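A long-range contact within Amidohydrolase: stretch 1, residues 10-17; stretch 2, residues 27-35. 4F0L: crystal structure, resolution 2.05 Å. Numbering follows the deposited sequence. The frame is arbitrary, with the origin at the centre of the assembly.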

# COMPACT_ATOMS: atom_id res chain seq x y z
N SER B 10 1.99 -22.05 33.94
CA SER B 10 2.99 -21.34 34.81
C SER B 10 3.49 -19.98 34.24
O SER B 10 3.03 -19.51 33.22
CB SER B 10 4.18 -22.27 35.12
N GLN B 11 4.46 -19.38 34.92
CA GLN B 11 4.91 -18.03 34.64
C GLN B 11 5.99 -18.12 33.57
O GLN B 11 6.94 -18.87 33.76
CB GLN B 11 5.42 -17.43 35.97
CG GLN B 11 5.69 -15.93 35.98
CD GLN B 11 6.69 -15.53 37.04
OE1 GLN B 11 7.55 -16.33 37.43
NE2 GLN B 11 6.58 -14.29 37.52
N HIS B 12 5.85 -17.40 32.45
CA HIS B 12 6.77 -17.49 31.28
C HIS B 12 7.33 -16.10 30.94
O HIS B 12 6.66 -15.09 31.20
CB HIS B 12 6.05 -18.11 30.05
N PHE B 13 8.55 -16.02 30.39
CA PHE B 13 9.21 -14.73 30.17
C PHE B 13 9.67 -14.52 28.73
O PHE B 13 10.30 -15.39 28.17
CB PHE B 13 10.41 -14.56 31.10
CG PHE B 13 10.04 -14.34 32.53
CD1 PHE B 13 9.80 -13.07 33.01
CD2 PHE B 13 9.93 -15.42 33.40
CE1 PHE B 13 9.46 -12.86 34.34
CE2 PHE B 13 9.58 -15.22 34.74
CZ PHE B 13 9.34 -13.94 35.21
N ILE B 14 9.38 -13.34 28.18
CA ILE B 14 9.93 -12.91 26.91
C ILE B 14 10.96 -11.82 27.23
O ILE B 14 10.67 -10.88 27.96
CB ILE B 14 8.85 -12.30 25.97
CG1 ILE B 14 7.66 -13.26 25.68
CG2 ILE B 14 9.46 -11.78 24.68
CD1 ILE B 14 8.03 -14.63 25.16
N HIS B 15 12.14 -11.92 26.64
CA HIS B 15 13.13 -10.83 26.76
C HIS B 15 13.29 -10.16 25.42
O HIS B 15 13.59 -10.80 24.42
CB HIS B 15 14.49 -11.36 27.28
CG HIS B 15 15.53 -10.26 27.48
ND1 HIS B 15 16.26 -9.77 26.46
CD2 HIS B 15 15.94 -9.56 28.63
CE1 HIS B 15 17.08 -8.81 26.92
NE2 HIS B 15 16.88 -8.68 28.25
N ALA B 16 13.06 -8.85 25.40
CA ALA B 16 13.11 -8.05 24.18
C ALA B 16 14.29 -7.12 24.22
O ALA B 16 14.44 -6.34 25.18
CB ALA B 16 11.84 -7.23 24.06
N ARG B 17 15.09 -7.11 23.16
CA ARG B 17 16.18 -6.13 23.08
C ARG B 17 15.64 -4.71 23.06
O ARG B 17 16.23 -3.85 23.65
CB ARG B 17 17.02 -6.33 21.82
CG ARG B 17 18.12 -7.33 21.93
CD ARG B 17 19.16 -7.14 20.83
NE ARG B 17 20.17 -8.18 20.95
CZ ARG B 17 20.00 -9.46 20.60
NH1 ARG B 17 18.84 -9.89 20.08
NH2 ARG B 17 21.02 -10.32 20.78
N GLU B 27 15.04 -0.59 26.46
CA GLU B 27 15.92 -1.66 26.04
C GLU B 27 16.04 -2.74 27.09
O GLU B 27 15.94 -2.48 28.31
CB GLU B 27 17.31 -1.08 25.74
CG GLU B 27 17.32 -0.12 24.56
CD GLU B 27 18.72 0.36 24.28
OE1 GLU B 27 19.09 1.46 24.76
OE2 GLU B 27 19.49 -0.39 23.65
N ASN B 28 16.28 -3.96 26.62
CA ASN B 28 16.51 -5.10 27.46
C ASN B 28 15.34 -5.30 28.44
O ASN B 28 15.51 -5.27 29.65
CB ASN B 28 17.88 -4.97 28.18
CG ASN B 28 19.04 -5.24 27.24
OD1 ASN B 28 18.96 -6.12 26.41
ND2 ASN B 28 20.10 -4.45 27.34
N VAL B 29 14.17 -5.50 27.85
CA VAL B 29 12.89 -5.50 28.57
C VAL B 29 12.46 -6.95 28.81
O VAL B 29 12.33 -7.74 27.87
CB VAL B 29 11.82 -4.74 27.75
CG1 VAL B 29 10.46 -4.66 28.47
CG2 VAL B 29 12.29 -3.32 27.43
N ARG B 30 12.26 -7.31 30.08
CA ARG B 30 11.79 -8.63 30.42
C ARG B 30 10.28 -8.57 30.68
O ARG B 30 9.84 -7.84 31.56
CB ARG B 30 12.53 -9.11 31.65
CG ARG B 30 12.54 -10.58 31.82
CD ARG B 30 13.70 -10.99 32.74
NE ARG B 30 13.58 -12.42 32.93
CZ ARG B 30 13.28 -13.03 34.07
NH1 ARG B 30 13.09 -12.36 35.19
NH2 ARG B 30 13.17 -14.35 34.08
N ILE B 31 9.49 -9.27 29.88
CA ILE B 31 8.04 -9.25 30.02
C ILE B 31 7.61 -10.58 30.60
O ILE B 31 7.84 -11.62 29.99
CB ILE B 31 7.33 -9.05 28.68
CG1 ILE B 31 7.83 -7.79 27.98
CG2 ILE B 31 5.83 -8.96 28.89
CD1 ILE B 31 7.33 -7.70 26.55
N GLY B 32 7.01 -10.55 31.79
CA GLY B 32 6.52 -11.79 32.43
C GLY B 32 5.05 -11.99 32.09
O GLY B 32 4.30 -11.02 32.07
N ILE B 33 4.67 -13.23 31.84
CA ILE B 33 3.33 -13.63 31.49
C ILE B 33 2.87 -14.72 32.42
O ILE B 33 3.61 -15.65 32.67
CB ILE B 33 3.30 -14.24 30.08
CG1 ILE B 33 3.84 -13.26 29.08
CG2 ILE B 33 1.89 -14.67 29.68
CD1 ILE B 33 4.28 -14.02 27.82
N ALA B 34 1.65 -14.58 32.95
CA ALA B 34 1.03 -15.50 33.87
C ALA B 34 -0.49 -15.46 33.72
O ALA B 34 -1.14 -14.41 33.80
CB ALA B 34 1.41 -15.14 35.30
N GLY B 35 -1.06 -16.64 33.48
CA GLY B 35 -2.47 -16.79 33.22
C GLY B 35 -2.93 -15.95 32.07
O GLY B 35 -4.04 -15.45 32.10
O HOH W 1 0.38 -19.30 33.48

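Antiparallel strands illustrate a general rule: the backbone supplies a regular polar ladder, and side chains then decide the character of each face. Here the two strands, whose paired residues run from His12 with Ile33 to Ala16 with Val29, have N-to-C directions 159° apart, close to antiparallel. Three residue pairs close hydrogen-bonded rings, each using the N and O of both partners. His12 N donates to Ile33 O (2.9 Å) and Ile33 N returns the bond to His12 O (2.8 Å); Ile14 N to Ile31 O and Ile31 N to Ile14 O measure 2.9 and 2.8 Å; Ala16 N to Val29 O and Val29 N to Ala16 O are both 2.8 Å. Beyond the last ring, Asn28 N reaches Arg17 O at 3.0 Å. At the other end a water bridges the stretches, donating to Ser10 O and accepting from Gly35 N.

Between the rings lie the non-hydrogen-bonded pairs, where the CA atoms lie closer, 4.6 Å for Phe13 CA to Gly32 CA and 4.5 Å for His15 CA to Arg30 CA, against 5.1 to 5.2 Å between the CA atoms of the hydrogen-bonded pairs, and CA-H groups face carbonyl oxygens, as in Phe13 CA to Ile31 O and His15 CA to Val29 O, both 3.4 Å.

The face bearing Phe13, His15 and Arg30 mixes aromatic and charged groups. The Arg30 guanidinium lies flat on the Phe13 ring, its CZ 3.8 Å from the ring centroid and the planes only 10° apart, so positive charge meets the aromatic π cloud. Gly32, paired with Phe13, leaves room for that ring: Phe13 CD1 comes within 3.6 Å of Gly32 CA, and an ideal CB there would clash with Phe13 CE1. Nearby, Asn28 OD1 sits at the edge of the His15 imidazole, 3.3 Å from His15 CE1.

The opposite face is apolar where Ile14 CG1 meets Ile33 CD1 at 4.1 Å, while Ala16 CB and Val29 CB stand 4.5 Å apart. Altogether the contact buries 750 Å².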